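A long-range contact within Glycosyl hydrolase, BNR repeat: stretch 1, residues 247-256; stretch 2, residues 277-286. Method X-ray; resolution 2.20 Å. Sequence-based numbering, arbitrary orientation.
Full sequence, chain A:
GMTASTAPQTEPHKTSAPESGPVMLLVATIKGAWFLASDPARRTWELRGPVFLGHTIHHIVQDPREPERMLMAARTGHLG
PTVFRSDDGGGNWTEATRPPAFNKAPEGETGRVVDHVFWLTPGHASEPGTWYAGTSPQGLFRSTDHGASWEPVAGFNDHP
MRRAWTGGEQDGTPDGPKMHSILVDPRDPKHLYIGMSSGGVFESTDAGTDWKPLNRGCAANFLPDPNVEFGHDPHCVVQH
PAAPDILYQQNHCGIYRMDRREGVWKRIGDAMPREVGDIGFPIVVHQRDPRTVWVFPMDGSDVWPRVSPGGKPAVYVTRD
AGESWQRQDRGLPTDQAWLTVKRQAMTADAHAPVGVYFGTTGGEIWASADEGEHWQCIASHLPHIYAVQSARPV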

# COMPACT_ATOMS: atom_id res chain seq x y z
N LEU A 247 13.21 -6.16 -1.98
CA LEU A 247 11.83 -5.79 -2.28
C LEU A 247 10.96 -7.04 -2.15
O LEU A 247 11.39 -8.15 -2.44
CB LEU A 247 11.67 -5.22 -3.70
CG LEU A 247 12.07 -3.76 -3.96
CD1 LEU A 247 13.47 -3.48 -3.53
CD2 LEU A 247 11.91 -3.44 -5.44
N TYR A 248 9.74 -6.84 -1.64
CA TYR A 248 8.75 -7.92 -1.56
C TYR A 248 7.51 -7.44 -2.27
O TYR A 248 7.24 -6.24 -2.33
CB TYR A 248 8.42 -8.31 -0.13
CG TYR A 248 9.53 -9.05 0.62
CD1 TYR A 248 10.48 -8.34 1.35
CD2 TYR A 248 9.57 -10.45 0.67
CE1 TYR A 248 11.46 -9.01 2.08
CE2 TYR A 248 10.53 -11.12 1.42
CZ TYR A 248 11.49 -10.38 2.12
OH TYR A 248 12.47 -11.01 2.85
N GLN A 249 6.78 -8.36 -2.90
CA GLN A 249 5.49 -7.98 -3.45
C GLN A 249 4.44 -9.08 -3.32
O GLN A 249 4.76 -10.26 -3.34
CB GLN A 249 5.57 -7.52 -4.93
CG GLN A 249 5.99 -8.57 -5.95
CD GLN A 249 5.55 -8.25 -7.35
OE1 GLN A 249 4.36 -8.11 -7.60
NE2 GLN A 249 6.49 -8.17 -8.29
N GLN A 250 3.19 -8.64 -3.14
CA GLN A 250 2.02 -9.49 -3.24
C GLN A 250 1.50 -9.15 -4.64
O GLN A 250 1.21 -8.00 -4.92
CB GLN A 250 0.95 -9.17 -2.20
CG GLN A 250 -0.32 -9.97 -2.38
CD GLN A 250 -0.18 -11.49 -2.21
OE1 GLN A 250 -0.29 -12.00 -1.10
NE2 GLN A 250 -0.04 -12.22 -3.33
N ASN A 251 1.44 -10.15 -5.50
CA ASN A 251 1.02 -10.02 -6.88
C ASN A 251 -0.26 -10.84 -7.04
O ASN A 251 -0.57 -11.73 -6.23
CB ASN A 251 2.16 -10.54 -7.78
CG ASN A 251 2.02 -10.20 -9.27
OD1 ASN A 251 1.33 -10.90 -10.00
ND2 ASN A 251 2.79 -9.20 -9.74
N HIS A 252 -0.99 -10.54 -8.11
CA HIS A 252 -2.14 -11.37 -8.51
C HIS A 252 -1.71 -12.84 -8.75
O HIS A 252 -2.52 -13.76 -8.63
CB HIS A 252 -2.80 -10.81 -9.77
CG HIS A 252 -4.22 -11.21 -9.93
ND1 HIS A 252 -5.26 -10.37 -9.59
CD2 HIS A 252 -4.79 -12.36 -10.36
CE1 HIS A 252 -6.40 -10.98 -9.82
NE2 HIS A 252 -6.15 -12.19 -10.28
N CYS A 253 -0.42 -13.02 -9.11
CA CYS A 253 0.20 -14.31 -9.39
C CYS A 253 1.32 -14.67 -8.41
O CYS A 253 2.33 -15.22 -8.81
CB CYS A 253 0.71 -14.35 -10.84
SG CYS A 253 -0.63 -13.96 -12.02
N GLY A 254 1.13 -14.34 -7.14
CA GLY A 254 1.99 -14.82 -6.10
C GLY A 254 2.69 -13.82 -5.22
O GLY A 254 2.58 -12.61 -5.44
N ILE A 255 3.37 -14.37 -4.21
CA ILE A 255 4.20 -13.60 -3.29
C ILE A 255 5.61 -13.77 -3.82
O ILE A 255 6.03 -14.90 -4.08
CB ILE A 255 4.14 -14.09 -1.83
CG1 ILE A 255 2.69 -14.15 -1.32
CG2 ILE A 255 5.02 -13.17 -0.95
CD1 ILE A 255 2.52 -15.02 -0.03
N TYR A 256 6.31 -12.66 -4.00
CA TYR A 256 7.66 -12.66 -4.52
C TYR A 256 8.61 -11.84 -3.68
O TYR A 256 8.22 -10.88 -3.04
CB TYR A 256 7.70 -12.08 -5.95
CG TYR A 256 6.93 -12.86 -6.97
CD1 TYR A 256 5.56 -12.65 -7.13
CD2 TYR A 256 7.55 -13.81 -7.76
CE1 TYR A 256 4.82 -13.38 -8.07
CE2 TYR A 256 6.82 -14.55 -8.69
CZ TYR A 256 5.45 -14.33 -8.84
OH TYR A 256 4.71 -15.05 -9.74
N GLY A 277 -2.66 -21.22 -0.97
CA GLY A 277 -2.15 -20.45 -2.09
C GLY A 277 -1.39 -19.20 -1.65
O GLY A 277 -1.21 -18.95 -0.45
N ASP A 278 -0.93 -18.43 -2.63
CA ASP A 278 -0.14 -17.22 -2.37
C ASP A 278 -0.68 -16.00 -3.08
O ASP A 278 0.07 -15.09 -3.47
CB ASP A 278 1.34 -17.48 -2.65
CG ASP A 278 1.65 -17.66 -4.11
OD1 ASP A 278 0.73 -18.03 -4.85
OD2 ASP A 278 2.79 -17.35 -4.53
N ILE A 279 -2.01 -15.97 -3.21
CA ILE A 279 -2.71 -14.85 -3.82
C ILE A 279 -3.29 -14.05 -2.68
O ILE A 279 -3.63 -14.60 -1.63
CB ILE A 279 -3.79 -15.29 -4.84
CG1 ILE A 279 -3.23 -16.39 -5.75
CG2 ILE A 279 -4.32 -14.07 -5.63
CD1 ILE A 279 -1.81 -16.13 -6.23
N GLY A 280 -3.39 -12.74 -2.89
CA GLY A 280 -3.87 -11.82 -1.86
C GLY A 280 -3.60 -10.43 -2.35
O GLY A 280 -3.21 -10.26 -3.50
N PHE A 281 -3.86 -9.43 -1.50
CA PHE A 281 -3.60 -8.01 -1.84
C PHE A 281 -2.46 -7.29 -1.12
O PHE A 281 -1.54 -6.80 -1.80
CB PHE A 281 -4.93 -7.21 -1.74
CG PHE A 281 -5.93 -7.58 -2.80
CD1 PHE A 281 -5.75 -7.15 -4.11
CD2 PHE A 281 -7.07 -8.32 -2.50
CE1 PHE A 281 -6.65 -7.49 -5.11
CE2 PHE A 281 -7.98 -8.65 -3.48
CZ PHE A 281 -7.77 -8.24 -4.79
N PRO A 282 -2.50 -7.19 0.22
CA PRO A 282 -1.41 -6.45 0.90
C PRO A 282 -0.12 -7.25 1.22
O PRO A 282 -0.14 -8.49 1.28
CB PRO A 282 -2.07 -6.10 2.24
CG PRO A 282 -2.94 -7.29 2.52
CD PRO A 282 -3.45 -7.76 1.20
N ILE A 283 0.98 -6.53 1.42
CA ILE A 283 2.22 -7.12 1.93
C ILE A 283 2.85 -6.08 2.88
O ILE A 283 2.82 -4.89 2.59
CB ILE A 283 3.19 -7.60 0.80
CG1 ILE A 283 4.26 -8.55 1.37
CG2 ILE A 283 3.84 -6.42 0.04
CD1 ILE A 283 4.91 -9.49 0.33
N VAL A 284 3.39 -6.52 4.01
CA VAL A 284 3.98 -5.63 5.02
C VAL A 284 5.28 -6.24 5.50
O VAL A 284 5.34 -7.44 5.69
CB VAL A 284 2.99 -5.41 6.23
CG1 VAL A 284 3.69 -4.73 7.41
CG2 VAL A 284 1.78 -4.62 5.79
N VAL A 285 6.30 -5.41 5.70
CA VAL A 285 7.62 -5.89 6.18
C VAL A 285 7.90 -5.38 7.59
O VAL A 285 7.45 -4.32 7.96
CB VAL A 285 8.76 -5.43 5.25
CG1 VAL A 285 8.42 -5.73 3.86
CG2 VAL A 285 9.08 -3.91 5.40
N HIS A 286 8.60 -6.18 8.38
CA HIS A 286 9.03 -5.79 9.73
C HIS A 286 10.07 -4.67 9.53
O HIS A 286 10.99 -4.81 8.75
CB HIS A 286 9.63 -7.02 10.41
CG HIS A 286 10.01 -6.82 11.85
ND1 HIS A 286 11.03 -5.99 12.25
CD2 HIS A 286 9.56 -7.44 12.97
CE1 HIS A 286 11.17 -6.07 13.56
NE2 HIS A 286 10.31 -6.96 14.02
O HOH W 1 -1.67 -10.72 0.93
O HOH W 2 -0.94 -14.51 0.05

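Ile283 lies at the apolar centre of the contact. Its CB points toward the first stretch, and its CD1 reaches Tyr248 CB at 3.7 Å and Ile255 CG2 at 3.9 Å. A long branched aliphatic chain suits this place, because it can touch side chains from both arms of the hairpin that the first stretch forms. Farther along, Val285 CG1 rests 4.2 Å from Tyr248 CD1, so the tyrosine ring extends the apolar patch.

The backbones behind these contacts run nearly antiparallel, at 159°, but the axes of strands 247-251 and 282-285 come no closer than 6.1 Å, and no backbone-to-backbone hydrogen bond joins them. Side chains therefore fill the gap. The hairpin is held by its own pairing, Gln249 with Tyr256 and Asn251 with Gly254, around a type I turn from Asn251 to Gly254.

Toward the polar edge, Gln250 takes over. Its amide can donate and accept at once: NE2 donates to Asp278 O at 2.9 Å, nearly linearly, and to Asn251 O at 3.0 Å, while OE1 accepts from two waters. One water also donates to Pro282 O; the other makes a weak bond to Ile279 O. The amide thus serves backbone carbonyls directly and through solvent. Gly280 leaves room for it, since a CB there would lie 3.0 Å from Gln250 OE1, a clash.

At the turn, Asp278 points toward the hairpin, and its carboxylate oxygen OD2 accepts a hydrogen bond from Ile255 N at 3.1 Å. Gly254 allows this close approach: its CA lies 3.1 Å from Asp278 OD2, and a CB would clash with that oxygen. Its backbone angles independently call for glycine. Beside it, Ile279 CD1 packs 3.6 Å from Gly254 N, covering the turn with a methyl group.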